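Uncharacterized protein lp_2664 (Lactobacillus plantarum WCFS1, PDB 2PJQ) is of unknown function but carries an HD domain, consistent with a metal-dependent phosphohydrolase, and has an all-helical fold without strands. Local coordinates at residues 150-155 and 173-178. Numbering follows the deposited sequence.
Sequences EKIYDP and GTAINH
Y153 and I176 cross obliquely, the ring carbon CD1 of Y153 lying 3.8 Å from CB of I176 and nearly as close to CG1. The ring reaches I176 because CG of Y153 stands anti to its backbone N (chi1 180°). W217 meets this ring edge-to-face, and V210 and F213 of the same helix, 204-219, pack on I176. One residue back, the bond to CB of I152 points away from the helix start, yet CG2 comes within 4.2 Å of CB of A175; I152 also packs on L142 and F213 of its own chain and on Y143 of the second subunit. T174 lays its side chain against the 150-155 loop, CB 3.9 Å from CA of Y153 and CG2 beside CB of D154. At the far end E150 sets CG and CD against O of G173, CG at 3.3 Å, while its OE1 and S145 OG share a weak hydrogen bond. An alanine in place of E150 would probably leave S145 OG without this partner and uncover the G173 carbonyl. K151 turns its end away and forms a salt bridge with D154 inside the loop, NZ to OD2 3.3 Å. Successive carbonyls of the loop accept from successive amides at the start of helix 175-183: A175 N to K151 O, 2.7 Å and in the carbonyl plane, then I176 N to I152 O, 3.0 Å with the donor tilted 21° from the plane of the I152 carbonyl. T174 holds the N-cap position, and its OG1 is placed to accept from N177 N, though that atom's position is less certain. The amides of A175 and I176, which have no carbonyl a turn earlier in their own helix, thus find acceptors in the loop, joining it to the helix start by backbone polarity, with an apolar patch facing helix 204-219.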
loop_
_atom_site.group_PDB
_atom_site.type_symbol
_atom_site.label_atom_id
_atom_site.label_comp_id
_atom_site.label_asym_id
_atom_site.label_seq_id
_atom_site.Cartn_x
_atom_site.Cartn_y
_atom_site.Cartn_z
ATOM N N GLU B 150 8.930 0.651 -4.880
ATOM C CA GLU B 150 9.821 0.579 -3.731
ATOM C C GLU B 150 9.748 -0.790 -3.069
ATOM O O GLU B 150 8.845 -1.568 -3.337
ATOM C CB GLU B 150 9.388 1.641 -2.735
ATOM C CG GLU B 150 10.466 2.307 -1.927
ATOM C CD GLU B 150 9.866 3.341 -0.999
ATOM O OE1 GLU B 150 9.197 2.930 -0.025
ATOM O OE2 GLU B 150 10.041 4.556 -1.254
ATOM N N LYS B 151 10.697 -1.071 -2.188
ATOM C CA LYS B 151 10.728 -2.340 -1.468
ATOM C C LYS B 151 9.956 -2.210 -0.138
ATOM O O LYS B 151 10.049 -1.189 0.554
ATOM C CB LYS B 151 12.181 -2.720 -1.211
ATOM C CG LYS B 151 12.410 -4.153 -0.773
ATOM C CD LYS B 151 13.897 -4.402 -0.578
ATOM C CE LYS B 151 14.677 -4.130 -1.862
ATOM N NZ LYS B 151 16.145 -4.129 -1.620
ATOM N N ILE B 152 9.206 -3.239 0.238
ATOM C CA ILE B 152 8.426 -3.151 1.465
ATOM C C ILE B 152 9.232 -3.296 2.741
ATOM O O ILE B 152 8.969 -2.603 3.719
ATOM C CB ILE B 152 7.291 -4.208 1.512
ATOM C CG1 ILE B 152 6.492 -4.186 0.212
ATOM C CG2 ILE B 152 6.339 -3.900 2.671
ATOM C CD1 ILE B 152 5.479 -5.307 0.094
ATOM N N TYR B 153 10.209 -4.192 2.731
ATOM C CA TYR B 153 11.020 -4.450 3.912
ATOM C C TYR B 153 12.259 -5.242 3.528
ATOM O O TYR B 153 12.270 -5.915 2.503
ATOM C CB TYR B 153 10.190 -5.250 4.907
ATOM C CG TYR B 153 10.895 -5.610 6.188
ATOM C CD1 TYR B 153 11.356 -4.622 7.050
ATOM C CD2 TYR B 153 11.053 -6.940 6.561
ATOM C CE1 TYR B 153 11.952 -4.946 8.256
ATOM C CE2 TYR B 153 11.648 -7.280 7.765
ATOM C CZ TYR B 153 12.095 -6.275 8.612
ATOM O OH TYR B 153 12.671 -6.606 9.819
ATOM N N ASP B 154 13.300 -5.168 4.353
ATOM C CA ASP B 154 14.553 -5.883 4.093
ATOM C C ASP B 154 15.303 -5.931 5.423
ATOM O O ASP B 154 16.078 -5.031 5.722
ATOM C CB ASP B 154 15.386 -5.113 3.051
ATOM C CG ASP B 154 16.445 -5.981 2.356
ATOM O OD1 ASP B 154 17.099 -6.808 3.028
ATOM O OD2 ASP B 154 16.637 -5.816 1.127
ATOM N N PRO B 155 15.082 -6.976 6.241
ATOM C CA PRO B 155 15.777 -7.057 7.534
ATOM C C PRO B 155 17.252 -6.684 7.475
ATOM O O PRO B 155 17.830 -6.221 8.459
ATOM C CB PRO B 155 15.546 -8.509 7.972
ATOM C CG PRO B 155 15.179 -9.224 6.710
ATOM C CD PRO B 155 14.344 -8.218 5.976
ATOM N N GLY B 173 14.358 4.035 0.353
ATOM C CA GLY B 173 14.475 3.139 1.486
ATOM C C GLY B 173 13.398 2.085 1.385
ATOM O O GLY B 173 12.813 1.902 0.323
ATOM N N THR B 174 13.131 1.375 2.471
ATOM C CA THR B 174 12.076 0.374 2.429
ATOM C C THR B 174 10.809 1.009 3.005
ATOM O O THR B 174 10.872 1.991 3.749
ATOM C CB THR B 174 12.446 -0.871 3.245
ATOM O OG1 THR B 174 12.406 -0.560 4.642
ATOM C CG2 THR B 174 13.840 -1.336 2.884
ATOM N N ALA B 175 9.658 0.454 2.653
ATOM C CA ALA B 175 8.393 0.986 3.121
ATOM C C ALA B 175 8.325 1.021 4.634
ATOM O O ALA B 175 7.925 2.021 5.223
ATOM C CB ALA B 175 7.268 0.157 2.574
ATOM N N ILE B 176 8.700 -0.079 5.273
ATOM C CA ILE B 176 8.663 -0.128 6.723
ATOM C C ILE B 176 9.586 0.934 7.309
ATOM O O ILE B 176 9.188 1.672 8.207
ATOM C CB ILE B 176 9.090 -1.518 7.260
ATOM C CG1 ILE B 176 8.076 -2.587 6.838
ATOM C CG2 ILE B 176 9.187 -1.480 8.784
ATOM C CD1 ILE B 176 6.730 -2.498 7.548
ATOM N N ASN B 177 10.811 1.025 6.799
ATOM C CA ASN B 177 11.767 2.001 7.311
ATOM C C ASN B 177 11.217 3.432 7.349
ATOM O O ASN B 177 11.685 4.276 8.124
ATOM C CB ASN B 177 13.059 1.978 6.486
ATOM C CG ASN B 177 13.880 0.706 6.688
ATOM O OD1 ASN B 177 13.739 -0.008 7.688
ATOM N ND2 ASN B 177 14.762 0.432 5.738
ATOM N N HIS B 178 10.216 3.703 6.517
ATOM C CA HIS B 178 9.625 5.029 6.467
ATOM C C HIS B 178 8.926 5.389 7.770
ATOM O O HIS B 178 8.936 6.546 8.177
ATOM C CB HIS B 178 8.649 5.138 5.292
ATOM C CG HIS B 178 8.385 6.549 4.877
ATOM N ND1 HIS B 178 9.388 7.494 4.793
ATOM C CD2 HIS B 178 7.238 7.188 4.549
ATOM C CE1 HIS B 178 8.868 8.653 4.435
ATOM N NE2 HIS B 178 7.566 8.496 4.282
#